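Local coordinates for anthranilate-CoA ligase (Stigmatella aurantiaca, PDB 4WV3), which belongs to the ANL superfamily of AMP-binding enzymes, in which a large N-terminal domain is followed by a smaller C-terminal domain, at residues M1-L6 with A188-P193; K183-A188 with C319-H324; Q197-N202 with K341-Y346; N365-S370 with T387-W392. All blocks are in the same frame, centred on the assembly; numbering follows the deposited sequence.

Contact 1 (M1-L6 with A188-P193); sequences MKASDL and AHKDYP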
# COMPACT_ATOMS: atom_id res chain seq x y z
N MET A 1 6.75 -19.00 -9.62
CA MET A 1 8.11 -19.50 -9.45
C MET A 1 8.43 -19.77 -7.99
O MET A 1 7.65 -19.43 -7.10
CB MET A 1 9.12 -18.51 -10.03
CG MET A 1 9.06 -17.12 -9.41
SD MET A 1 10.36 -16.02 -10.01
CE MET A 1 11.82 -16.89 -9.44
N LYS A 2 9.58 -20.38 -7.75
CA LYS A 2 10.01 -20.71 -6.40
C LYS A 2 11.27 -19.93 -6.05
O LYS A 2 11.91 -19.33 -6.92
CB LYS A 2 10.29 -22.21 -6.28
CG LYS A 2 9.05 -23.08 -6.24
CD LYS A 2 8.29 -22.88 -4.94
CE LYS A 2 7.46 -24.10 -4.60
NZ LYS A 2 6.83 -23.98 -3.25
N ALA A 3 11.63 -19.93 -4.77
CA ALA A 3 12.87 -19.31 -4.33
C ALA A 3 14.05 -20.11 -4.86
O ALA A 3 15.13 -19.57 -5.12
CB ALA A 3 12.92 -19.22 -2.82
N SER A 4 13.84 -21.41 -5.03
CA SER A 4 14.87 -22.31 -5.53
C SER A 4 15.20 -22.05 -7.00
O SER A 4 16.25 -22.47 -7.49
CB SER A 4 14.45 -23.77 -5.32
OG SER A 4 13.15 -24.00 -5.83
N ASP A 5 14.30 -21.36 -7.70
CA ASP A 5 14.54 -20.99 -9.09
C ASP A 5 15.54 -19.84 -9.17
O ASP A 5 16.20 -19.64 -10.19
CB ASP A 5 13.23 -20.61 -9.79
CG ASP A 5 12.30 -21.79 -9.96
OD1 ASP A 5 12.78 -22.95 -9.95
OD2 ASP A 5 11.08 -21.57 -10.10
N LEU A 6 15.67 -19.09 -8.08
CA LEU A 6 16.62 -17.99 -8.01
C LEU A 6 18.01 -18.51 -7.70
O LEU A 6 18.16 -19.59 -7.12
CB LEU A 6 16.19 -17.00 -6.92
CG LEU A 6 14.89 -16.23 -7.16
CD1 LEU A 6 14.50 -15.46 -5.91
CD2 LEU A 6 15.03 -15.30 -8.35
N ALA A 188 13.66 -9.71 2.07
CA ALA A 188 14.89 -10.16 1.44
C ALA A 188 14.91 -9.84 -0.05
O ALA A 188 13.88 -9.48 -0.62
CB ALA A 188 15.09 -11.65 1.67
N HIS A 189 16.08 -9.97 -0.66
CA HIS A 189 16.24 -9.72 -2.09
C HIS A 189 15.31 -10.60 -2.92
O HIS A 189 14.76 -10.16 -3.92
CB HIS A 189 17.69 -9.97 -2.52
CG HIS A 189 18.67 -8.99 -1.95
ND1 HIS A 189 19.09 -7.88 -2.64
CD2 HIS A 189 19.32 -8.97 -0.77
CE1 HIS A 189 19.96 -7.21 -1.90
NE2 HIS A 189 20.11 -7.85 -0.76
N LYS A 190 15.12 -11.84 -2.47
CA LYS A 190 14.32 -12.82 -3.20
C LYS A 190 12.85 -12.41 -3.34
O LYS A 190 12.19 -12.79 -4.30
CB LYS A 190 14.40 -14.20 -2.53
CG LYS A 190 13.85 -14.24 -1.11
CD LYS A 190 13.76 -15.67 -0.60
CE LYS A 190 13.30 -15.71 0.85
NZ LYS A 190 11.98 -15.05 1.05
N ASP A 191 12.36 -11.64 -2.38
CA ASP A 191 10.95 -11.27 -2.34
C ASP A 191 10.52 -10.41 -3.52
O ASP A 191 9.36 -10.43 -3.93
CB ASP A 191 10.62 -10.57 -1.02
CG ASP A 191 10.89 -11.44 0.19
OD1 ASP A 191 10.79 -12.68 0.05
OD2 ASP A 191 11.21 -10.90 1.26
N TYR A 192 11.47 -9.65 -4.06
CA TYR A 192 11.16 -8.71 -5.14
C TYR A 192 10.86 -9.36 -6.50
O TYR A 192 9.82 -9.08 -7.10
CB TYR A 192 12.24 -7.62 -5.25
CG TYR A 192 12.17 -6.62 -4.12
CD1 TYR A 192 11.65 -5.35 -4.33
CD2 TYR A 192 12.60 -6.94 -2.84
CE1 TYR A 192 11.57 -4.42 -3.31
CE2 TYR A 192 12.52 -6.03 -1.81
CZ TYR A 192 12.01 -4.77 -2.05
OH TYR A 192 11.93 -3.85 -1.03
N PRO A 193 11.75 -10.24 -7.00
CA PRO A 193 11.37 -10.89 -8.26
C PRO A 193 10.26 -11.91 -8.07
O PRO A 193 9.52 -12.20 -9.02
CB PRO A 193 12.67 -11.58 -8.69
CG PRO A 193 13.39 -11.83 -7.43
CD PRO A 193 13.09 -10.65 -6.56
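The turn that leads from strand 183-188 into helix 191-204 is the platform on which the N terminus of this AMP-binding enzyme comes to rest. A type I beta turn from A188 to D191 leads toward the helix. M1-L6 lies across it, coiled through residues 3-5 at helical backbone angles and tied by the bond from L6 N to A3 O (3.0 Å). L6 does most of the touching. Its CG sits beside the backbone N, anti to the carbonyl carbon (chi1 -66°), and its methyls divide the work: CD1 lies against K190 CB at 3.6 Å, while CD2 meets P193 CG at 3.9 Å. The K190 chain crosses the leucine at about a right angle, and A3 CB approaches K190 CD at 4.3 Å. M1, bent at chi3, brings SD to 4.0 Å from P193 O. The lysine tip turns elsewhere: K190 NZ meets the syn lone pair of D191 OD1 at 2.8 Å. D191 OD2 receives A188 N from above the carboxylate plane at 2.8 Å, and H187 ND1 as well. K2 N is bonded likewise by D5 OD2. No hydrogen bond passes directly between the segments; methyls, methylenes and the proline ring make most of the join, E371, bonded to both A3 N and K190 NZ, bridges it from outside, and the charge of K190 is probably balanced by D191 beside the apolar patch.

Contact 2 (K183-A188 with C319-H324); sequences KGIPHA and CTENFH. With 3UK (5'-O-[(S)-[(2-aminobenzoyl)oxy](hydroxy)phosphoryl]adenosine), chain C.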
# COMPACT_ATOMS: atom_id res chain seq x y z
N LYS A 183 5.49 -1.08 13.07
CA LYS A 183 6.35 -2.24 13.12
C LYS A 183 7.27 -2.25 11.91
O LYS A 183 6.83 -2.01 10.78
CB LYS A 183 5.52 -3.53 13.14
CG LYS A 183 4.49 -3.59 14.25
CD LYS A 183 3.51 -4.74 14.04
CE LYS A 183 2.85 -4.65 12.67
NZ LYS A 183 2.20 -3.33 12.44
N GLY A 184 8.55 -2.52 12.14
CA GLY A 184 9.51 -2.63 11.05
C GLY A 184 9.40 -3.97 10.35
O GLY A 184 9.48 -5.02 10.99
N ILE A 185 9.21 -3.94 9.04
CA ILE A 185 9.06 -5.16 8.26
C ILE A 185 10.19 -5.30 7.24
O ILE A 185 10.22 -4.59 6.23
CB ILE A 185 7.70 -5.21 7.55
CG1 ILE A 185 6.57 -5.17 8.58
CG2 ILE A 185 7.59 -6.45 6.67
CD1 ILE A 185 5.19 -5.12 7.98
N PRO A 186 11.13 -6.22 7.51
CA PRO A 186 12.27 -6.48 6.62
C PRO A 186 11.94 -7.51 5.54
O PRO A 186 11.32 -8.53 5.83
CB PRO A 186 13.32 -7.03 7.58
CG PRO A 186 12.53 -7.72 8.64
CD PRO A 186 11.24 -6.95 8.79
N HIS A 187 12.36 -7.22 4.31
CA HIS A 187 12.19 -8.17 3.21
C HIS A 187 13.53 -8.48 2.55
O HIS A 187 14.42 -7.64 2.48
CB HIS A 187 11.20 -7.63 2.17
CG HIS A 187 9.77 -7.91 2.50
ND1 HIS A 187 9.21 -9.16 2.40
CD2 HIS A 187 8.78 -7.09 2.93
CE1 HIS A 187 7.94 -9.11 2.76
NE2 HIS A 187 7.65 -7.86 3.09
N ALA A 188 13.66 -9.71 2.07
CA ALA A 188 14.89 -10.16 1.44
C ALA A 188 14.91 -9.84 -0.05
O ALA A 188 13.88 -9.48 -0.62
CB ALA A 188 15.09 -11.65 1.67
N CYS A 319 -0.34 -7.35 1.89
CA CYS A 319 0.13 -6.76 3.14
C CYS A 319 1.63 -6.56 3.06
O CYS A 319 2.31 -7.18 2.24
CB CYS A 319 -0.25 -7.63 4.34
SG CYS A 319 0.51 -9.27 4.37
N THR A 320 2.15 -5.68 3.91
CA THR A 320 3.57 -5.36 3.89
C THR A 320 4.41 -6.56 4.35
O THR A 320 5.55 -6.73 3.92
CB THR A 320 3.88 -4.12 4.76
OG1 THR A 320 2.98 -3.06 4.40
CG2 THR A 320 5.31 -3.66 4.56
N GLU A 321 3.83 -7.40 5.20
CA GLU A 321 4.50 -8.61 5.67
C GLU A 321 4.75 -9.58 4.52
O GLU A 321 5.71 -10.35 4.55
CB GLU A 321 3.68 -9.29 6.77
CG GLU A 321 3.64 -8.54 8.09
CD GLU A 321 2.59 -7.45 8.13
OE1 GLU A 321 1.95 -7.19 7.08
OE2 GLU A 321 2.39 -6.85 9.21
N ASN A 322 3.88 -9.55 3.51
CA ASN A 322 4.02 -10.41 2.34
C ASN A 322 4.56 -9.61 1.15
O ASN A 322 4.74 -10.15 0.06
CB ASN A 322 2.67 -11.03 1.98
CG ASN A 322 2.79 -12.12 0.93
OD1 ASN A 322 3.63 -13.01 1.04
ND2 ASN A 322 1.97 -12.04 -0.11
N PHE A 323 4.79 -8.32 1.37
CA PHE A 323 5.28 -7.45 0.30
C PHE A 323 4.15 -6.99 -0.60
O PHE A 323 3.91 -5.79 -0.76
CB PHE A 323 6.36 -8.17 -0.52
CG PHE A 323 7.20 -7.24 -1.35
CD1 PHE A 323 8.21 -6.50 -0.78
CD2 PHE A 323 6.97 -7.11 -2.71
CE1 PHE A 323 8.99 -5.65 -1.54
CE2 PHE A 323 7.74 -6.26 -3.48
CZ PHE A 323 8.75 -5.53 -2.90
N HIS A 324 3.44 -7.95 -1.19
CA HIS A 324 2.32 -7.64 -2.08
C HIS A 324 1.15 -8.62 -2.06
O HIS A 324 1.02 -9.43 -1.14
CB HIS A 324 2.85 -7.47 -3.51
CG HIS A 324 2.20 -6.35 -4.26
ND1 HIS A 324 1.14 -6.55 -5.12
CD2 HIS A 324 2.45 -5.02 -4.28
CE1 HIS A 324 0.77 -5.39 -5.64
NE2 HIS A 324 1.55 -4.44 -5.14
C10 3UK C . -5.94 -4.65 4.28
C15 3UK C . -7.21 -5.17 2.20
C17 3UK C . -9.41 -5.88 1.71
C21 3UK C . -5.87 -6.01 4.92
C26 3UK C . -1.03 -3.80 0.69
C28 3UK C . -1.71 -4.46 -1.53
O01 3UK C . -2.24 -2.48 2.31
C02 3UK C . -1.37 -3.30 2.15
O03 3UK C . -0.42 -3.55 3.18
P04 3UK C . -0.62 -2.96 4.64
O05 3UK C . 0.60 -3.37 5.52
O06 3UK C . -1.95 -3.53 5.35
C07 3UK C . -2.49 -4.80 4.93
C08 3UK C . -3.92 -4.87 5.38
O09 3UK C . -4.73 -3.97 4.60
N11 3UK C . -6.06 -4.78 2.86
C12 3UK C . -5.08 -4.52 1.94
N13 3UK C . -5.59 -4.75 0.70
C14 3UK C . -6.91 -5.15 0.83
N16 3UK C . -8.46 -5.53 2.61
N18 3UK C . -9.19 -5.88 0.40
C19 3UK C . -7.98 -5.53 -0.09
N20 3UK C . -7.75 -5.54 -1.49
O22 3UK C . -6.57 -5.98 6.15
C23 3UK C . -4.46 -6.22 5.16
O24 3UK C . -4.27 -7.03 6.34
O25 3UK C . -0.68 -1.44 4.58
C27 3UK C . -2.03 -4.01 -0.22
C29 3UK C . -0.34 -4.69 -1.89
C30 3UK C . 0.66 -4.48 -0.97
C31 3UK C . 0.34 -4.03 0.33
N32 3UK C . 1.40 -3.81 1.31
O HOH W 1 -0.10 -5.22 10.85
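Strand 183-188 runs extended past the irregular loop 319-324, coming nearest where I185 CA lies 6.3 Å from E321 CA. H187 makes the one hydrogen bond across: NE2 donates to T320 O at 2.5 Å, nearly straight (167°), in the ring plane and almost along the C=O axis. E321 O sits at the same edge, 3.1 Å from H187 CE1. With ND1 bound to D191 OD2, the ring is gripped at both nitrogens and its rotation fixed; the carboxylate would tend to favour a protonated imidazole. F323, its CG anti to the backbone N (chi1 -163°), lays CB over one imidazole face and turns its ring edge toward that ring, a T-shaped pair with planes 82° apart. Alongside, I185 CD1 wedges between T320 CB (3.6 Å) and E321 CD (3.5 Å), while E321 OE2 is held by Y377 OH. T320 faces the ligand as well: OG1 donates to 3UK O05 at 2.6 Å and the backbone N to the same oxygen at 3.2 Å. H187 is thus a second-shell residue behind T320, whose threonine-glutamate pair matches the signature loop lining the ligand pocket of ANL enzymes.

Contact 3 (Q197-N202 with K341-Y346); sequences QLWGVN and KPVEGY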
# COMPACT_ATOMS: atom_id res chain seq x y z
N GLN A 197 6.80 -11.82 -10.14
CA GLN A 197 6.41 -12.93 -10.99
C GLN A 197 5.06 -13.50 -10.58
O GLN A 197 4.17 -13.66 -11.42
CB GLN A 197 7.47 -14.03 -10.95
CG GLN A 197 7.22 -15.17 -11.93
CD GLN A 197 7.32 -14.73 -13.38
OE1 GLN A 197 8.30 -14.08 -13.77
NE2 GLN A 197 6.32 -15.07 -14.18
N LEU A 198 4.91 -13.79 -9.29
CA LEU A 198 3.71 -14.46 -8.78
C LEU A 198 2.42 -13.68 -9.00
O LEU A 198 1.38 -14.26 -9.31
CB LEU A 198 3.88 -14.81 -7.30
CG LEU A 198 4.91 -15.90 -6.98
CD1 LEU A 198 4.98 -16.16 -5.48
CD2 LEU A 198 4.59 -17.19 -7.73
N TRP A 199 2.48 -12.36 -8.83
CA TRP A 199 1.30 -11.53 -9.04
C TRP A 199 1.41 -10.60 -10.24
O TRP A 199 0.50 -10.55 -11.07
CB TRP A 199 0.96 -10.72 -7.78
CG TRP A 199 -0.29 -9.93 -7.94
CD1 TRP A 199 -1.57 -10.34 -7.67
CD2 TRP A 199 -0.40 -8.58 -8.41
NE1 TRP A 199 -2.46 -9.33 -7.94
CE2 TRP A 199 -1.77 -8.24 -8.40
CE3 TRP A 199 0.52 -7.62 -8.84
CZ2 TRP A 199 -2.24 -6.99 -8.80
CZ3 TRP A 199 0.06 -6.38 -9.24
CH2 TRP A 199 -1.31 -6.08 -9.22
N GLY A 200 2.52 -9.88 -10.33
CA GLY A 200 2.73 -8.91 -11.39
C GLY A 200 2.58 -9.48 -12.78
O GLY A 200 1.95 -8.87 -13.65
N VAL A 201 3.14 -10.66 -13.00
CA VAL A 201 3.10 -11.31 -14.30
C VAL A 201 1.99 -12.34 -14.39
O VAL A 201 1.13 -12.28 -15.27
CB VAL A 201 4.45 -11.98 -14.63
CG1 VAL A 201 4.36 -12.73 -15.96
CG2 VAL A 201 5.56 -10.95 -14.67
N ASN A 202 1.99 -13.29 -13.46
CA ASN A 202 1.06 -14.42 -13.50
C ASN A 202 -0.40 -14.04 -13.29
O ASN A 202 -1.30 -14.75 -13.75
CB ASN A 202 1.47 -15.49 -12.48
CG ASN A 202 2.85 -16.05 -12.75
OD1 ASN A 202 3.40 -15.89 -13.84
ND2 ASN A 202 3.41 -16.73 -11.76
N LYS A 341 -9.61 -14.78 -6.23
CA LYS A 341 -9.19 -16.16 -6.02
C LYS A 341 -7.75 -16.20 -5.50
O LYS A 341 -7.01 -15.23 -5.65
CB LYS A 341 -9.29 -16.93 -7.34
CG LYS A 341 -10.70 -17.05 -7.89
CD LYS A 341 -11.51 -18.08 -7.12
CE LYS A 341 -12.92 -18.21 -7.68
NZ LYS A 341 -12.92 -18.58 -9.12
N PRO A 342 -7.37 -17.32 -4.86
CA PRO A 342 -5.99 -17.49 -4.39
C PRO A 342 -4.97 -17.39 -5.52
O PRO A 342 -5.19 -17.91 -6.61
CB PRO A 342 -5.99 -18.91 -3.82
CG PRO A 342 -7.40 -19.16 -3.43
CD PRO A 342 -8.23 -18.43 -4.44
N VAL A 343 -3.85 -16.71 -5.25
CA VAL A 343 -2.78 -16.58 -6.23
C VAL A 343 -1.88 -17.81 -6.19
O VAL A 343 -1.43 -18.22 -5.12
CB VAL A 343 -1.94 -15.31 -5.97
CG1 VAL A 343 -0.75 -15.26 -6.91
CG2 VAL A 343 -2.80 -14.07 -6.10
N GLU A 344 -1.63 -18.39 -7.36
CA GLU A 344 -0.79 -19.58 -7.46
C GLU A 344 0.62 -19.32 -6.92
O GLU A 344 1.30 -18.39 -7.35
CB GLU A 344 -0.72 -20.07 -8.91
CG GLU A 344 0.14 -21.31 -9.12
CD GLU A 344 -0.41 -22.53 -8.42
OE1 GLU A 344 -1.63 -22.59 -8.18
OE2 GLU A 344 0.39 -23.44 -8.10
N GLY A 345 1.04 -20.14 -5.97
CA GLY A 345 2.30 -19.94 -5.28
C GLY A 345 2.05 -19.55 -3.84
O GLY A 345 2.90 -19.73 -2.96
N TYR A 346 0.87 -18.99 -3.60
CA TYR A 346 0.43 -18.63 -2.26
C TYR A 346 -0.68 -19.58 -1.81
O TYR A 346 -1.64 -19.82 -2.54
CB TYR A 346 -0.09 -17.19 -2.24
CG TYR A 346 0.99 -16.15 -2.47
CD1 TYR A 346 2.24 -16.28 -1.89
CD2 TYR A 346 0.75 -15.04 -3.27
CE1 TYR A 346 3.23 -15.33 -2.10
CE2 TYR A 346 1.72 -14.09 -3.48
CZ TYR A 346 2.96 -14.23 -2.90
OH TYR A 346 3.94 -13.29 -3.11
O HOH W 2 0.98 -17.07 -9.37
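From helix 191-204, L198 points its CB toward the 341-346 segment, and with CG beside the backbone N (chi1 -69°) the chain delivers two methyls to different parts of the loop. CD1 reaches the phenol end of Y346, 3.8 Å from CZ, and makes an off-centre CH-pi contact with that ring; the tyrosine OH is held in turn by T372 OG1. CD2 goes to the turn backbone, 3.5 Å from E344 O and 4.3 Å from G345 CA. The turn is of type II, running from V343 to Y346 and closed by the bond from Y346 N to V343 O (2.9 Å). G345 is its third residue, with positive phi (111°), and it presents only main chain to the leucine. Beside the leucine, the carbonyl of L198 is met from the turn side: V343 CG1 packs on L198 O at 3.4 Å, and a water donates both to L198 O (2.8 Å) and to E344 O, bridging helix and turn without a direct bond. The other valine methyl, CG2, meets the indole edge of W199 at CD1, 4.2 Å away. W199 is fixed by its NE1 bond to S328 OG and touches the ring of H324 in the ligand pocket. The helix itself widens here into a pi-type turn, marked by N202 N bonding Q197 O at 3.0 Å. The whole is helix-on-turn packing in the AMP-binding domain, where helix 191-204 lies against the loop leaving strand 341-342, an edge strand of the mixed sheet.

Contact 4 (N365-S370 with T387-W392); sequences NVLLRS and TFQGEW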
# COMPACT_ATOMS: atom_id res chain seq x y z
N ASN A 365 -10.19 -16.71 10.37
CA ASN A 365 -8.97 -15.92 10.31
C ASN A 365 -8.09 -16.35 9.14
O ASN A 365 -7.98 -17.53 8.84
CB ASN A 365 -8.19 -16.03 11.63
CG ASN A 365 -9.01 -15.59 12.83
OD1 ASN A 365 -9.08 -14.40 13.14
ND2 ASN A 365 -9.64 -16.54 13.50
N VAL A 366 -7.46 -15.38 8.49
CA VAL A 366 -6.64 -15.65 7.32
C VAL A 366 -5.22 -16.07 7.67
O VAL A 366 -4.49 -15.34 8.32
CB VAL A 366 -6.58 -14.43 6.38
CG1 VAL A 366 -5.58 -14.67 5.26
CG2 VAL A 366 -7.95 -14.13 5.82
N LEU A 367 -4.84 -17.27 7.22
CA LEU A 367 -3.47 -17.73 7.34
C LEU A 367 -2.85 -17.88 5.95
O LEU A 367 -3.37 -18.60 5.10
CB LEU A 367 -3.39 -19.05 8.11
CG LEU A 367 -3.55 -18.94 9.63
CD1 LEU A 367 -3.50 -20.32 10.28
CD2 LEU A 367 -2.46 -18.04 10.20
N LEU A 368 -1.75 -17.17 5.73
CA LEU A 368 -1.11 -17.15 4.42
C LEU A 368 0.20 -17.95 4.41
O LEU A 368 1.03 -17.80 5.30
CB LEU A 368 -0.84 -15.71 3.99
CG LEU A 368 0.05 -15.50 2.76
CD1 LEU A 368 -0.58 -16.12 1.52
CD2 LEU A 368 0.34 -14.02 2.56
N ARG A 369 0.35 -18.79 3.39
CA ARG A 369 1.59 -19.54 3.20
C ARG A 369 2.33 -18.97 2.00
O ARG A 369 1.84 -19.05 0.87
CB ARG A 369 1.27 -21.02 3.00
CG ARG A 369 2.49 -21.92 2.92
CD ARG A 369 2.06 -23.38 2.96
NE ARG A 369 3.20 -24.29 2.96
CZ ARG A 369 3.10 -25.60 3.17
NH1 ARG A 369 1.91 -26.15 3.40
NH2 ARG A 369 4.18 -26.36 3.16
N SER A 370 3.50 -18.40 2.24
CA SER A 370 4.21 -17.65 1.21
C SER A 370 5.73 -17.76 1.33
O SER A 370 6.27 -17.91 2.42
CB SER A 370 3.81 -16.18 1.28
OG SER A 370 4.74 -15.36 0.60
N THR A 387 2.45 -13.23 14.87
CA THR A 387 2.07 -13.04 13.47
C THR A 387 2.64 -14.13 12.56
O THR A 387 1.91 -14.78 11.82
CB THR A 387 2.53 -11.66 12.96
OG1 THR A 387 1.85 -10.63 13.70
CG2 THR A 387 2.22 -11.50 11.49
N PHE A 388 3.95 -14.32 12.63
CA PHE A 388 4.63 -15.29 11.77
C PHE A 388 4.60 -16.68 12.40
O PHE A 388 5.52 -17.07 13.11
CB PHE A 388 6.07 -14.85 11.51
CG PHE A 388 6.18 -13.45 10.98
CD1 PHE A 388 6.09 -13.21 9.62
CD2 PHE A 388 6.35 -12.37 11.83
CE1 PHE A 388 6.19 -11.92 9.12
CE2 PHE A 388 6.45 -11.08 11.34
CZ PHE A 388 6.37 -10.86 9.98
N GLN A 389 3.53 -17.42 12.13
CA GLN A 389 3.33 -18.73 12.73
C GLN A 389 3.86 -19.86 11.85
O GLN A 389 3.10 -20.60 11.24
CB GLN A 389 1.85 -18.96 13.02
CG GLN A 389 1.21 -17.87 13.87
CD GLN A 389 -0.28 -18.04 14.01
OE1 GLN A 389 -0.84 -19.07 13.64
NE2 GLN A 389 -0.95 -17.02 14.55
N GLY A 390 5.19 -19.97 11.79
CA GLY A 390 5.83 -21.00 10.99
C GLY A 390 5.69 -20.74 9.50
O GLY A 390 6.11 -19.69 9.01
N GLU A 391 5.09 -21.69 8.79
CA GLU A 391 4.86 -21.54 7.36
C GLU A 391 3.62 -20.69 7.08
O GLU A 391 3.35 -20.34 5.93
CB GLU A 391 4.70 -22.90 6.68
CG GLU A 391 5.99 -23.68 6.53
CD GLU A 391 5.86 -24.83 5.55
OE1 GLU A 391 5.69 -25.98 5.99
OE2 GLU A 391 5.91 -24.57 4.33
N TRP A 392 2.87 -20.38 8.13
CA TRP A 392 1.63 -19.62 7.98
C TRP A 392 1.73 -18.20 8.52
O TRP A 392 2.26 -17.97 9.61
CB TRP A 392 0.47 -20.37 8.64
CG TRP A 392 0.18 -21.68 7.99
CD1 TRP A 392 0.57 -22.91 8.42
CD2 TRP A 392 -0.56 -21.89 6.78
NE1 TRP A 392 0.12 -23.88 7.56
CE2 TRP A 392 -0.58 -23.28 6.54
CE3 TRP A 392 -1.20 -21.04 5.88
CZ2 TRP A 392 -1.22 -23.84 5.44
CZ3 TRP A 392 -1.84 -21.60 4.79
CH2 TRP A 392 -1.84 -22.99 4.58
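R369 and E391 form a salt bridge, NH2 to OE2 at 2.8 Å, which as a hydrogen bond is weak because the N-H points well off the oxygen (121°). The two chains lie side by side and point the same way, that of R369 extended with CG anti to the backbone N, but their guanidinium and carboxylate planes stand 83° apart, so the pair is not the flat two-pronged kind. R369 NH1 has a further, long and weak, ion pair with E347. Between the backbones the polar contacts are softer, two CA-H...O approaches: W392 CA to L368 O and R369 CA to E391 O, each 3.3 Å. These lie where strand 364-369 runs antiparallel to strand 392-401 in an antiparallel sheet, L368 being paired by backbone bonds with L393. E391 stands in the type II' turn of a tight beta hairpin, Q389 to W392, with G390 at the second position and W392 N bonded to Q389 O at 3.1 Å. The turn returns the chain from the short strand 388-389 into strand 392-401. Its last residue, W392, sets an indole across strand 364-369. R369 CB sits over one face in a CH-pi contact, 3.9 Å from the centroid of the six-membered ring and 22° off its normal, and K349 makes a cation-pi contact with the same indole. L367 packs CB against W392 CE3 at 3.7 Å, crossing the tryptophan at about a right angle, while L367 O lies at the ring edge. Farther out, L367 CD2 touches Q389 OE1 at 3.9 Å.

From the N terminus, contact 1 closes the longest loop, bringing M1-L6 back to the start of helix 191-204. Contact 2 opens on strand 183-188 before contact 1 has closed, so the two cross; they share A188, and Y192 packs on F323. Contact 3 opens farther along the same helix, in series with contact 1 but crossing contact 2, and M1 touches L198 where the first and third meet. Contact 4 follows all three in series and closes a short excursion through helix 381-387 that returns to the same antiparallel sheet. S370 there meets N322 of contact 2 and Y346 of contact 3, tying that sheet to the pocket loop and to the turn after strand 341-342.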